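Local structure of mitogen-activated protein kinase, putative (Map kinase-like protein) (3PG1) at residues A[124-127]-A[128-131]; A[165-168]-A[169-173]. The protein probably binds ATP and phosphorylates serine and threonine side chains of other proteins, as a parasite member of the MAP kinase family. All blocks are in the same frame, centred on the assembly; numbering follows the deposited sequence. Where two conformers were deposited one is given.

In the fold
Both contacts are tight local reversals of the chain in the kinase fold, contact 1 ahead of contact 2 in sequence, with centres about 15 Å apart and no touch between them. Contact 1 lies at the surface where helix 120-125 runs out and the chain turns toward helix 133-152; its bonds are largely those of a charged pair, with one isoleucine pair behind. Contact 2 is partly buried: a hairpin joins strand 165-167 to strand 173-175, backbone hydrogen bonds close the loop, and aliphatic side chains pack against helix 133-152. The two share neighbours, since helix 120-125, whose last residues belong to contact 1, also packs on Ile165 and Leu167 of contact 2.

Contact 1. Residues A[124-127]-A[128-131]; sequences IHDQ and RIVI
Asp126 and Arg128 reach for each other across the turn that follows helix 120-125, and the arginine can be traced outward along the carboxylate. Its CB stands 3.7 Å from Asp126 OD2, CG comes closer to that same oxygen, and CD stays by it at 3.5 Å. A turn about the CG-CD bond (chi3 -48°) swings NE back toward the carboxylate, 2.9 Å from OD2 of Asp126, in a salt bridge whose hydrogen bond is weak. CZ moves across to Asp126 OD1 (3.5 Å). At the tip, NH2 of Arg128 gives OD1 of Asp126 the stronger but still bent bond, 3.0 Å long with 138° at the hydrogen; it enters on the syn side, close to the carboxylate plane, while the oxygen is tilted from the guanidinium plane. With the two flat groups twisted 39° apart, this is a skewed two-point grip. The arginine's backbone N adds a weak third bond to OD2.

In the backbone of the same turn, Asp126 to Ile129 form a type I turn closed by Ile129 N on Asp126 O (3.0 Å). Ile129 crosses the aspartate at about a right angle, its CD1 lying 3.7 Å from Asp126 CB. Further back, Ile131 CD1 rests on Ile124, 4.0 Å from its CG1, while Arg230 binds the carbonyls of Ile124 and Ile129. One aspartate thus holds the turn with its backbone oxygen and the arginine with its carboxylate; the paired charges would probably favour the ionised form of the acid.

Contact 2. Residues A[165-168]-A[169-173]; sequences ILLA and DNNDI
Leu167 and Ile173 face each other as an antiparallel non-hydrogen-bonded pair, with CA atoms 5.0 Å apart, and their side chains lie side by side, pointing the same way. Ile165, two residues back on the first strand, comes at Ile173 obliquely; with its CG1 beside the backbone N (chi1 -65°), it is the CG2 branch that is left to meet Ile173. In the conformer described, one of two deposited for Ile173, CD1 of that residue meets both Leu167 CD2 and Ile165 CG2. Phe139 of helix 133-152 touches both Leu167 and Ile173, and Ile143 of that helix touches Ile165.

The hairpin belongs to the small antiparallel sheet 118-119, 165-167 and 173-175; in protein kinases it follows the catalytic loop, and its second strand leads toward the position of the DFG motif. Its loop is a type I turn with a G1 beta bulge, a 3:5 hairpin. Asn171 N closes the turn from Ala168 to Asn171 by binding Ala168 O at 2.8 Å, and Ala168 N donates to Asp172 O over 2.9 Å. The signature of the bulge is the positive phi of Asn171 (63°), in the left-handed region, which turns the chain back toward strand 173-175.

Around the bend, Ala168 CB meets Asp172 CB at 4.0 Å. Leu167 reaches the turn with its other methyl: CD1 slants over to Asn171, 4.1 Å from its OD1, the oxygen that accepts a hydrogen bond from Arg117.

Contact 1. Residues A[124-127]-A[128-131]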
loop_
_atom_site.group_PDB
_atom_site.type_symbol
_atom_site.label_atom_id
_atom_site.label_comp_id
_atom_site.label_asym_id
_atom_site.label_seq_id
_atom_site.Cartn_x
_atom_site.Cartn_y
_atom_site.Cartn_z
ATOM N N ILE A 124 -5.683 -13.216 -8.532
ATOM C CA ILE A 124 -7.137 -13.335 -8.316
ATOM C C ILE A 124 -7.901 -13.430 -9.643
ATOM O O ILE A 124 -8.816 -14.238 -9.763
ATOM C CB ILE A 124 -7.713 -12.203 -7.402
ATOM C CG1 ILE A 124 -7.223 -12.366 -5.917
ATOM C CG2 ILE A 124 -9.281 -12.162 -7.454
ATOM C CD1 ILE A 124 -7.377 -11.037 -5.069
ATOM N N HIS A 125 -7.540 -12.599 -10.614
ATOM C CA HIS A 125 -8.275 -12.544 -11.864
ATOM C C HIS A 125 -7.920 -13.582 -12.916
ATOM O O HIS A 125 -8.669 -13.764 -13.878
ATOM C CB HIS A 125 -8.380 -11.103 -12.360
ATOM C CG HIS A 125 -9.210 -10.270 -11.426
ATOM N ND1 HIS A 125 -8.652 -9.659 -10.297
ATOM C CD2 HIS A 125 -10.547 -10.054 -11.422
ATOM C CE1 HIS A 125 -9.661 -9.066 -9.676
ATOM N NE2 HIS A 125 -10.823 -9.272 -10.316
ATOM N N ASP A 126 -6.833 -14.333 -12.685
ATOM C CA ASP A 126 -6.420 -15.403 -13.574
ATOM C C ASP A 126 -7.216 -16.660 -13.224
ATOM O O ASP A 126 -6.894 -17.357 -12.266
ATOM C CB ASP A 126 -4.901 -15.658 -13.487
ATOM C CG ASP A 126 -4.326 -16.469 -14.650
ATOM O OD1 ASP A 126 -3.081 -16.616 -14.717
ATOM O OD2 ASP A 126 -5.113 -16.925 -15.505
ATOM N N GLN A 127 -8.250 -16.944 -14.036
ATOM C CA GLN A 127 -9.144 -18.111 -13.971
ATOM C C GLN A 127 -8.389 -19.454 -14.032
ATOM O O GLN A 127 -8.906 -20.463 -13.546
ATOM C CB GLN A 127 -10.173 -18.067 -15.119
ATOM C CG GLN A 127 -11.200 -16.933 -15.012
ATOM C CD GLN A 127 -12.488 -17.214 -15.762
ATOM O OE1 GLN A 127 -13.580 -16.843 -15.311
ATOM N NE2 GLN A 127 -12.406 -17.858 -16.928
ATOM N N ARG A 128 -7.175 -19.464 -14.617
ATOM C CA ARG A 128 -6.353 -20.675 -14.732
ATOM C C ARG A 128 -5.651 -20.998 -13.410
ATOM O O ARG A 128 -5.149 -22.113 -13.245
ATOM C CB ARG A 128 -5.310 -20.556 -15.865
ATOM C CG ARG A 128 -5.744 -19.783 -17.123
ATOM C CD ARG A 128 -4.566 -19.332 -17.990
ATOM N NE ARG A 128 -3.494 -18.684 -17.226
ATOM C CZ ARG A 128 -2.341 -19.262 -16.896
ATOM N NH1 ARG A 128 -2.089 -20.512 -17.272
ATOM N NH2 ARG A 128 -1.439 -18.605 -16.181
ATOM N N ILE A 129 -5.605 -20.015 -12.469
ATOM C CA ILE A 129 -4.948 -20.167 -11.177
ATOM C C ILE A 129 -5.951 -20.595 -10.104
ATOM O O ILE A 129 -6.994 -19.966 -9.929
ATOM C CB ILE A 129 -4.149 -18.880 -10.777
ATOM C CG1 ILE A 129 -2.987 -18.596 -11.776
ATOM C CG2 ILE A 129 -3.641 -18.945 -9.314
ATOM C CD1 ILE A 129 -2.165 -17.245 -11.530
ATOM N N VAL A 130 -5.620 -21.669 -9.391
ATOM C CA VAL A 130 -6.403 -22.160 -8.259
ATOM C C VAL A 130 -5.875 -21.414 -7.021
ATOM O O VAL A 130 -4.667 -21.407 -6.781
ATOM C CB VAL A 130 -6.265 -23.705 -8.066
ATOM C CG1 VAL A 130 -7.065 -24.192 -6.852
ATOM C CG2 VAL A 130 -6.663 -24.475 -9.326
ATOM N N ILE A 131 -6.770 -20.765 -6.261
ATOM C CA ILE A 131 -6.404 -20.136 -5.005
ATOM C C ILE A 131 -7.083 -20.955 -3.919
ATOM O O ILE A 131 -8.248 -20.731 -3.592
ATOM C CB ILE A 131 -6.643 -18.600 -4.862
ATOM C CG1 ILE A 131 -6.198 -17.830 -6.123
ATOM C CG2 ILE A 131 -5.877 -18.120 -3.611
ATOM C CD1 ILE A 131 -6.499 -16.289 -6.089
#

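Contact 2. Residues A[165-168]-A[169-173]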
loop_
_atom_site.group_PDB
_atom_site.type_symbol
_atom_site.label_atom_id
_atom_site.label_comp_id
_atom_site.label_asym_id
_atom_site.label_seq_id
_atom_site.Cartn_x
_atom_site.Cartn_y
_atom_site.Cartn_z
ATOM N N ILE A 165 -0.272 -5.616 -3.437
ATOM C CA ILE A 165 0.151 -6.785 -2.672
ATOM C C ILE A 165 0.909 -7.589 -3.711
ATOM O O ILE A 165 0.291 -8.126 -4.631
ATOM C CB ILE A 165 -1.027 -7.559 -2.027
ATOM C CG1 ILE A 165 -1.739 -6.680 -0.958
ATOM C CG2 ILE A 165 -0.488 -8.874 -1.398
ATOM C CD1 ILE A 165 -3.146 -7.167 -0.561
ATOM N N LEU A 166 2.248 -7.612 -3.590
ATOM C CA LEU A 166 3.179 -8.242 -4.550
ATOM C C LEU A 166 3.598 -9.645 -4.158
ATOM O O LEU A 166 3.712 -9.952 -2.967
ATOM C CB LEU A 166 4.446 -7.367 -4.740
ATOM C CG LEU A 166 4.224 -5.850 -4.971
ATOM C CD1 LEU A 166 5.553 -5.152 -5.346
ATOM C CD2 LEU A 166 3.156 -5.590 -6.061
ATOM N N LEU A 167 3.815 -10.493 -5.176
ATOM C CA LEU A 167 4.213 -11.888 -5.048
ATOM C C LEU A 167 5.604 -12.015 -5.727
ATOM O O LEU A 167 5.764 -11.630 -6.888
ATOM C CB LEU A 167 3.242 -12.795 -5.856
ATOM C CG LEU A 167 1.816 -13.165 -5.403
ATOM C CD1 LEU A 167 1.778 -14.438 -4.645
ATOM C CD2 LEU A 167 0.981 -12.011 -4.888
ATOM N N ALA A 168 6.593 -12.566 -5.017
ATOM C CA ALA A 168 7.924 -12.801 -5.595
ATOM C C ALA A 168 7.842 -14.110 -6.386
ATOM O O ALA A 168 6.824 -14.798 -6.285
ATOM C CB ALA A 168 8.956 -12.920 -4.482
ATOM N N ASP A 169 8.902 -14.478 -7.165
ATOM C CA ASP A 169 8.920 -15.747 -7.917
ATOM C C ASP A 169 8.705 -16.915 -6.952
ATOM O O ASP A 169 8.007 -17.877 -7.283
ATOM C CB ASP A 169 10.235 -15.917 -8.695
ATOM C CG ASP A 169 10.413 -14.901 -9.801
ATOM O OD1 ASP A 169 11.096 -13.880 -9.565
ATOM O OD2 ASP A 169 9.867 -15.125 -10.908
ATOM N N ASN A 170 9.272 -16.778 -5.741
ATOM C CA ASN A 170 9.215 -17.716 -4.625
ATOM C C ASN A 170 7.891 -17.611 -3.830
ATOM O O ASN A 170 7.773 -18.197 -2.750
ATOM C CB ASN A 170 10.443 -17.493 -3.706
ATOM C CG ASN A 170 11.096 -16.117 -3.789
ATOM O OD1 ASN A 170 11.404 -15.588 -4.870
ATOM N ND2 ASN A 170 11.372 -15.529 -2.642
ATOM N N ASN A 171 6.902 -16.852 -4.362
ATOM C CA ASN A 171 5.583 -16.560 -3.779
ATOM C C ASN A 171 5.554 -15.770 -2.452
ATOM O O ASN A 171 4.492 -15.641 -1.835
ATOM C CB ASN A 171 4.622 -17.764 -3.817
ATOM C CG ASN A 171 3.886 -17.935 -5.132
ATOM O OD1 ASN A 171 4.224 -17.334 -6.164
ATOM N ND2 ASN A 171 2.856 -18.769 -5.121
ATOM N N ASP A 172 6.712 -15.195 -2.051
ATOM C CA ASP A 172 6.835 -14.335 -0.865
ATOM C C ASP A 172 5.929 -13.115 -1.093
ATOM O O ASP A 172 5.913 -12.568 -2.201
ATOM C CB ASP A 172 8.299 -13.859 -0.681
ATOM C CG ASP A 172 9.323 -14.883 -0.185
ATOM O OD1 ASP A 172 8.919 -16.026 0.147
ATOM O OD2 ASP A 172 10.539 -14.558 -0.185
ATOM N N ILE A 173 5.161 -12.731 -0.066
ATOM C CA ILE A 173 4.233 -11.589 -0.099
ATOM C C ILE A 173 4.940 -10.328 0.381
ATOM O O ILE A 173 5.560 -10.340 1.434
ATOM C CB ILE A 173 2.917 -11.866 0.707
ATOM C CG1 ILE A 173 1.972 -12.863 -0.025
ATOM C CG2 ILE A 173 2.179 -10.572 1.142
ATOM C CD1 ILE A 173 1.030 -12.304 -1.145
#